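Local coordinates for protein peptidase, C14 family (Geobacter sulfurreducens PCA, PDB 3BIJ) that is of unknown function but belongs to the caspase-like C14 peptidases and may act as a cysteine endopeptidase, at residues A166-Q169 with S170-M173; K121-A124 with G125-V128. One frame throughout, in Å; residues are numbered along the deposited sequence.

Interaction 1 of 2, residues A166-Q169 with S170-M173; sequences AMPQ and SVAM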
# COMPACT_ATOMS: atom_id res chain seq x y z
N ALA A 166 3.93 -18.52 15.30
CA ALA A 166 5.36 -18.60 15.56
C ALA A 166 5.68 -17.73 16.77
O ALA A 166 5.21 -16.60 16.88
CB ALA A 166 6.14 -18.11 14.35
N MSE A 167 6.49 -18.27 17.67
CA MSE A 167 6.87 -17.53 18.85
C MSE A 167 7.84 -16.43 18.42
O MSE A 167 8.75 -16.67 17.62
CB MSE A 167 7.52 -18.47 19.87
CG MSE A 167 8.09 -17.79 21.09
SE MSE A 167 8.74 -19.09 22.41
CE MSE A 167 10.16 -19.92 21.36
N PRO A 168 7.62 -15.19 18.89
CA PRO A 168 8.52 -14.10 18.51
C PRO A 168 9.94 -14.34 19.00
O PRO A 168 10.15 -14.82 20.12
CB PRO A 168 7.86 -12.87 19.11
CG PRO A 168 7.06 -13.42 20.24
CD PRO A 168 6.48 -14.67 19.67
N GLN A 169 10.92 -14.01 18.17
CA GLN A 169 12.32 -14.23 18.52
C GLN A 169 12.72 -13.69 19.88
O GLN A 169 13.50 -14.31 20.59
CB GLN A 169 13.22 -13.64 17.45
CG GLN A 169 13.09 -14.33 16.11
CD GLN A 169 14.09 -13.82 15.10
OE1 GLN A 169 14.12 -14.29 13.96
NE2 GLN A 169 14.91 -12.85 15.50
N SER A 170 12.19 -12.53 20.24
CA SER A 170 12.54 -11.97 21.54
C SER A 170 12.15 -12.93 22.66
O SER A 170 12.95 -13.23 23.55
CB SER A 170 11.85 -10.63 21.72
OG SER A 170 12.31 -9.76 20.70
N VAL A 171 10.91 -13.43 22.61
CA VAL A 171 10.41 -14.37 23.60
C VAL A 171 11.21 -15.66 23.58
O VAL A 171 11.47 -16.25 24.63
CB VAL A 171 8.93 -14.70 23.34
CG1 VAL A 171 8.46 -15.81 24.29
CG2 VAL A 171 8.08 -13.46 23.54
N ALA A 172 11.60 -16.11 22.40
CA ALA A 172 12.35 -17.35 22.27
C ALA A 172 13.65 -17.30 23.08
O ALA A 172 13.99 -18.25 23.77
CB ALA A 172 12.66 -17.63 20.82
N MSE A 173 14.36 -16.18 22.98
CA MSE A 173 15.62 -16.00 23.69
C MSE A 173 15.38 -15.76 25.17
O MSE A 173 16.08 -16.30 26.03
CB MSE A 173 16.39 -14.81 23.10
CG MSE A 173 16.62 -14.91 21.59
SE MSE A 173 17.57 -13.38 20.82
CE MSE A 173 16.23 -11.99 21.22
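Met167, a selenomethionine, reaches forward over the first turn of helix 169-178 and lies against Val171 and Ala172. Beyond CB, CG is anti to the backbone N (chi1 174°) and rests on Val171 CG1 at 3.8 Å. The selenium stays beside the same methyl, with SE of Met167 also 3.8 Å from CG1 of Val171. A bend at chi3 (63°) then turns the end of the chain onto the next residue, where Met167 CE meets Ala172 CB at 3.4 Å. The two branches of Val171 thus serve different neighbours: CG1 faces the selenomethionine, while CG2 packs on the proline ring, 3.5 Å from CG of Pro168.

Pro168 is the N-cap residue. Its carbonyl oxygen receives the amide of Ala172, with N of Ala172 3.0 Å from O of Pro168 and lying in the carbonyl plane. One residue on, Met173 N donates to Gln169 O over 3.2 Å, this time tilted 23° from the plane. Met173 CG comes within 3.3 Å of Gln169 O, and its CE, brought back by a bend in the chain, also lies near that oxygen.

Outside the turn, Trp22 packs on Met167 and Pro168, whereas at the subunit interface Phe219 of a second subunit packs on Pro168 and Val171, and Ser170 OG is hydrogen-bonded to Asn220 of that subunit. Met167 is backbone-bonded to Gly85 and Ala166 touches Cys135, which places the loop leading into the helix near the C-terminal ends of strands 76-89 and 127-133, where caspase-like peptidases carry the histidine and cysteine of the catalytic dyad, as is probably the case here. The turn itself is a helix start with a hydrophobic staple, Met167 against Ala172, across a proline N-cap.

Interaction 2 of 2, residues K121-A124 with G125-V128; sequences KFAA and GVRV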
# COMPACT_ATOMS: atom_id res chain seq x y z
N LYS A 121 10.59 -44.40 17.11
CA LYS A 121 10.31 -45.55 17.98
C LYS A 121 9.16 -46.42 17.47
O LYS A 121 8.80 -47.41 18.11
CB LYS A 121 10.00 -45.08 19.40
CG LYS A 121 11.19 -44.55 20.16
CD LYS A 121 10.79 -44.08 21.53
CE LYS A 121 11.98 -43.47 22.25
NZ LYS A 121 11.62 -42.89 23.59
N PHE A 122 8.59 -46.04 16.33
CA PHE A 122 7.48 -46.80 15.76
C PHE A 122 7.96 -48.00 14.96
O PHE A 122 9.09 -48.02 14.47
CB PHE A 122 6.61 -45.90 14.86
CG PHE A 122 5.72 -44.95 15.61
CD1 PHE A 122 6.22 -43.76 16.12
CD2 PHE A 122 4.38 -45.27 15.85
CE1 PHE A 122 5.40 -42.90 16.85
CE2 PHE A 122 3.56 -44.41 16.57
CZ PHE A 122 4.07 -43.23 17.08
N ALA A 123 7.09 -49.00 14.84
CA ALA A 123 7.37 -50.24 14.12
C ALA A 123 7.84 -49.98 12.69
O ALA A 123 7.93 -48.84 12.25
CB ALA A 123 6.13 -51.12 14.10
N ALA A 124 8.14 -51.06 11.97
CA ALA A 124 8.62 -50.93 10.60
C ALA A 124 7.52 -50.71 9.56
O ALA A 124 7.62 -49.81 8.73
CB ALA A 124 9.46 -52.14 10.23
N GLY A 125 6.48 -51.52 9.60
CA GLY A 125 5.42 -51.35 8.63
C GLY A 125 4.29 -50.45 9.09
O GLY A 125 3.16 -50.58 8.63
N VAL A 126 4.59 -49.54 10.01
CA VAL A 126 3.56 -48.64 10.51
C VAL A 126 3.60 -47.29 9.78
O VAL A 126 4.67 -46.75 9.52
CB VAL A 126 3.69 -48.47 12.08
CG1 VAL A 126 5.13 -48.25 12.46
CG2 VAL A 126 2.83 -47.31 12.56
N ARG A 127 2.43 -46.78 9.42
CA ARG A 127 2.32 -45.50 8.73
C ARG A 127 2.16 -44.40 9.77
O ARG A 127 1.35 -44.54 10.69
CB ARG A 127 1.10 -45.49 7.79
CG ARG A 127 1.17 -46.51 6.67
CD ARG A 127 0.08 -47.56 6.80
NE ARG A 127 -1.23 -46.99 6.50
CZ ARG A 127 -2.36 -47.37 7.09
NH1 ARG A 127 -2.35 -48.31 8.02
NH2 ARG A 127 -3.50 -46.78 6.75
N VAL A 128 2.94 -43.34 9.63
CA VAL A 128 2.89 -42.21 10.56
C VAL A 128 2.48 -40.96 9.79
O VAL A 128 3.23 -40.46 8.96
CB VAL A 128 4.27 -41.96 11.23
CG1 VAL A 128 4.18 -40.78 12.17
CG2 VAL A 128 4.71 -43.20 11.99
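Phe122 presents one face of its ring to Val128, whose CG2 sits 4.1 Å above the ring plane, displaced toward the rim, and is 4.1 Å from CG of Phe122. The two residues bracket a helix-to-strand connection of the caspase-like alpha/beta fold: the chain leaves helix 112-119, turns at Ala123-Gly125 and enters strand 127-133 of the central sheet. Phe122 points into the bend from one limb, Val126 and Val128 from the other, so the turn closes over an apolar interior without any hydrogen bond between the two limbs.

Val126 packs nearest the turn. Its CG1 is modelled too close to the carbonyl oxygen of Ala123, which makes the exact placement of this methyl doubtful; as built, Val126 CG1 lies 3.7 Å from Phe122 CB and 3.5 Å from Ala123 CB. The other methyl, CG2, is directed instead toward the aromatic ring. The side chain of Phe122 crosses both valines at about a right angle.

Around this small core, the Phe122 ring stacks with Phe77 of the neighbouring strand 76-89 and packs on Ile64, Ala67 and Ala68 of helix 57-70. Backbone bonds to Ser201 join Val126 and the start of strand 127-133 to its other neighbour, strand 201-206. At the ring itself, Val126 CG2 approaches obliquely, 4.2 Å from CD2 of Phe122.

In the fold
Interaction 2 closes well before interaction 1 opens, and the two lie on opposite sides of the chain's centre, their own centres 33 Å apart and their nearest atoms about 22 Å apart. Strand 127-133 connects them: interaction 2 lies at its start, and just past its end Cys135 touches Ala166 of interaction 1. Strand 76-89 does likewise, supplying Phe77 near interaction 2 and Gly85 at 166-173. The caspase-like dyad would be expected at that far end, so interaction 1 lies close to the probable active site and interaction 2 at the opposite, N-terminal end of strand 127-133. Only interaction 1 also meets another subunit.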